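Type III Pentaketide Synthase (Neurospora crassa, PDB 3EUO) probably acts as an acyltransferase of the chalcone and stilbene synthase family, a type III polyketide synthase that builds pentaketide products. Local coordinates at residues 178-183 against 248-253. Sequence-based numbering, arbitrary orientation.
Sequences TTMVRS and MGWKVV
Lys251 reaches from its strand to the first turn of helix 181-191, where its ammonium group meets Ser183. Lys251 NZ donates to Ser183 OG at 2.8 Å and, more weakly, to Ser183 O. With OG anti to the backbone N (chi1 163°), the serine hydroxyl is presented to the strand; it also donates to a water, which passes a hydrogen bond on to Trp250 O. Ser187, one turn further along the helix, is another acceptor for the ammonium. A leucine here has no ammonium to offer Ser183 or Ser187, and the strand would probably be held less firmly to the helix. Beside this grip, Met248 lies against the serine, its CB 3.7 Å from Ser183 OG. Met180, at the N-cap position, crosses the Trp250 side chain at an angle: CE rests 3.6 Å from CE3 of the indole, while SD sits at the edge of the six-membered ring, 5.5 Å from its centroid. The indole NE1 is hydrogen-bonded to Ser114 of the second subunit. Thus a Met-aromatic contact and the hydrogen bonds from Lys251 to Ser183 join the start of helix 181-191 to the 241-246/249-254 β-hairpin beside the dimer interface of this thiolase-like fold.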
loop_
_atom_site.group_PDB
_atom_site.type_symbol
_atom_site.label_atom_id
_atom_site.label_comp_id
_atom_site.label_asym_id
_atom_site.label_seq_id
_atom_site.Cartn_x
_atom_site.Cartn_y
_atom_site.Cartn_z
ATOM N N THR A 178 5.337 -8.523 -17.748
ATOM C CA THR A 178 5.692 -8.787 -19.156
ATOM C C THR A 178 4.954 -7.900 -20.144
ATOM O O THR A 178 5.435 -7.674 -21.259
ATOM C CB THR A 178 5.487 -10.264 -19.571
ATOM O OG1 THR A 178 4.105 -10.610 -19.441
ATOM C CG2 THR A 178 6.357 -11.193 -18.732
ATOM N N THR A 179 3.801 -7.385 -19.723
ATOM C CA THR A 179 2.977 -6.517 -20.561
ATOM C C THR A 179 3.618 -5.143 -20.766
ATOM O O THR A 179 3.157 -4.356 -21.594
ATOM C CB THR A 179 1.568 -6.347 -19.965
ATOM O OG1 THR A 179 1.672 -5.968 -18.580
ATOM C CG2 THR A 179 0.783 -7.660 -20.070
ATOM N N MET A 180 4.673 -4.859 -20.008
ATOM C CA MET A 180 5.375 -3.582 -20.104
ATOM C C MET A 180 6.563 -3.655 -21.062
ATOM O O MET A 180 7.344 -2.705 -21.173
ATOM C CB MET A 180 5.769 -3.068 -18.702
ATOM C CG MET A 180 4.556 -2.499 -17.911
ATOM S SD MET A 180 4.905 -2.034 -16.195
ATOM C CE MET A 180 3.466 -2.731 -15.402
ATOM N N VAL A 181 6.650 -4.765 -21.799
ATOM C CA VAL A 181 7.719 -4.979 -22.772
ATOM C C VAL A 181 7.800 -3.839 -23.801
ATOM O O VAL A 181 8.895 -3.343 -24.076
ATOM C CB VAL A 181 7.639 -6.390 -23.442
ATOM C CG1 VAL A 181 6.339 -6.569 -24.212
ATOM C CG2 VAL A 181 8.858 -6.656 -24.352
ATOM N N ARG A 182 6.655 -3.397 -24.331
ATOM C CA ARG A 182 6.650 -2.349 -25.365
ATOM C C ARG A 182 7.145 -1.004 -24.832
ATOM O O ARG A 182 7.837 -0.264 -25.547
ATOM C CB ARG A 182 5.261 -2.203 -26.015
ATOM C CG ARG A 182 4.875 -3.350 -26.966
ATOM C CD ARG A 182 5.628 -3.256 -28.304
ATOM N NE ARG A 182 5.395 -1.971 -28.971
ATOM C CZ ARG A 182 4.328 -1.690 -29.723
ATOM N NH1 ARG A 182 3.381 -2.602 -29.919
ATOM N NH2 ARG A 182 4.199 -0.484 -30.270
ATOM N N SER A 183 6.794 -0.703 -23.580
ATOM C CA SER A 183 7.254 0.510 -22.904
ATOM C C SER A 183 8.771 0.483 -22.748
ATOM O O SER A 183 9.458 1.470 -23.012
ATOM C CB SER A 183 6.602 0.626 -21.524
ATOM O OG SER A 183 7.305 1.555 -20.716
ATOM N N MET A 248 2.892 5.161 -19.715
ATOM C CA MET A 248 3.042 3.818 -20.286
ATOM C C MET A 248 3.131 2.706 -19.251
ATOM O O MET A 248 3.518 1.583 -19.599
ATOM C CB MET A 248 4.319 3.729 -21.119
ATOM C CG MET A 248 4.372 4.604 -22.291
ATOM S SD MET A 248 5.781 4.178 -23.342
ATOM C CE MET A 248 5.207 5.188 -24.693
ATOM N N GLY A 249 2.824 3.015 -17.991
ATOM C CA GLY A 249 2.954 2.042 -16.903
ATOM C C GLY A 249 3.967 2.495 -15.870
ATOM O O GLY A 249 3.814 3.564 -15.276
ATOM N N TRP A 250 4.992 1.671 -15.652
ATOM C CA TRP A 250 6.108 2.020 -14.782
ATOM C C TRP A 250 7.427 1.729 -15.483
ATOM O O TRP A 250 7.593 0.667 -16.099
ATOM C CB TRP A 250 6.043 1.261 -13.447
ATOM C CG TRP A 250 4.888 1.656 -12.578
ATOM C CD1 TRP A 250 4.920 2.502 -11.500
ATOM C CD2 TRP A 250 3.522 1.227 -12.711
ATOM N NE1 TRP A 250 3.662 2.620 -10.957
ATOM C CE2 TRP A 250 2.787 1.852 -11.681
ATOM C CE3 TRP A 250 2.852 0.365 -13.594
ATOM C CZ2 TRP A 250 1.406 1.653 -11.512
ATOM C CZ3 TRP A 250 1.476 0.177 -13.437
ATOM C CH2 TRP A 250 0.772 0.817 -12.397
ATOM N N LYS A 251 8.355 2.684 -15.392
ATOM C CA LYS A 251 9.686 2.544 -15.980
ATOM C C LYS A 251 10.695 2.071 -14.945
ATOM O O LYS A 251 10.830 2.674 -13.873
ATOM C CB LYS A 251 10.161 3.874 -16.571
ATOM C CG LYS A 251 9.252 4.467 -17.650
ATOM C CD LYS A 251 9.458 3.804 -19.007
ATOM C CE LYS A 251 8.731 4.578 -20.083
ATOM N NZ LYS A 251 8.731 3.859 -21.396
ATOM N N VAL A 252 11.403 0.995 -15.272
ATOM C CA VAL A 252 12.430 0.436 -14.393
ATOM C C VAL A 252 13.592 1.416 -14.202
ATOM O O VAL A 252 14.052 2.023 -15.162
ATOM C CB VAL A 252 12.978 -0.889 -14.963
ATOM C CG1 VAL A 252 14.163 -1.381 -14.147
ATOM C CG2 VAL A 252 11.884 -1.952 -14.990
ATOM N N VAL A 253 14.032 1.583 -12.955
ATOM C CA VAL A 253 15.291 2.266 -12.654
ATOM C C VAL A 253 16.228 1.188 -12.108
ATOM O O VAL A 253 15.866 0.447 -11.194
ATOM C CB VAL A 253 15.117 3.421 -11.620
ATOM C CG1 VAL A 253 16.472 4.037 -11.246
ATOM C CG2 VAL A 253 14.187 4.501 -12.172
HETATM O O HOH W 1 8.380 0.165 -18.639
#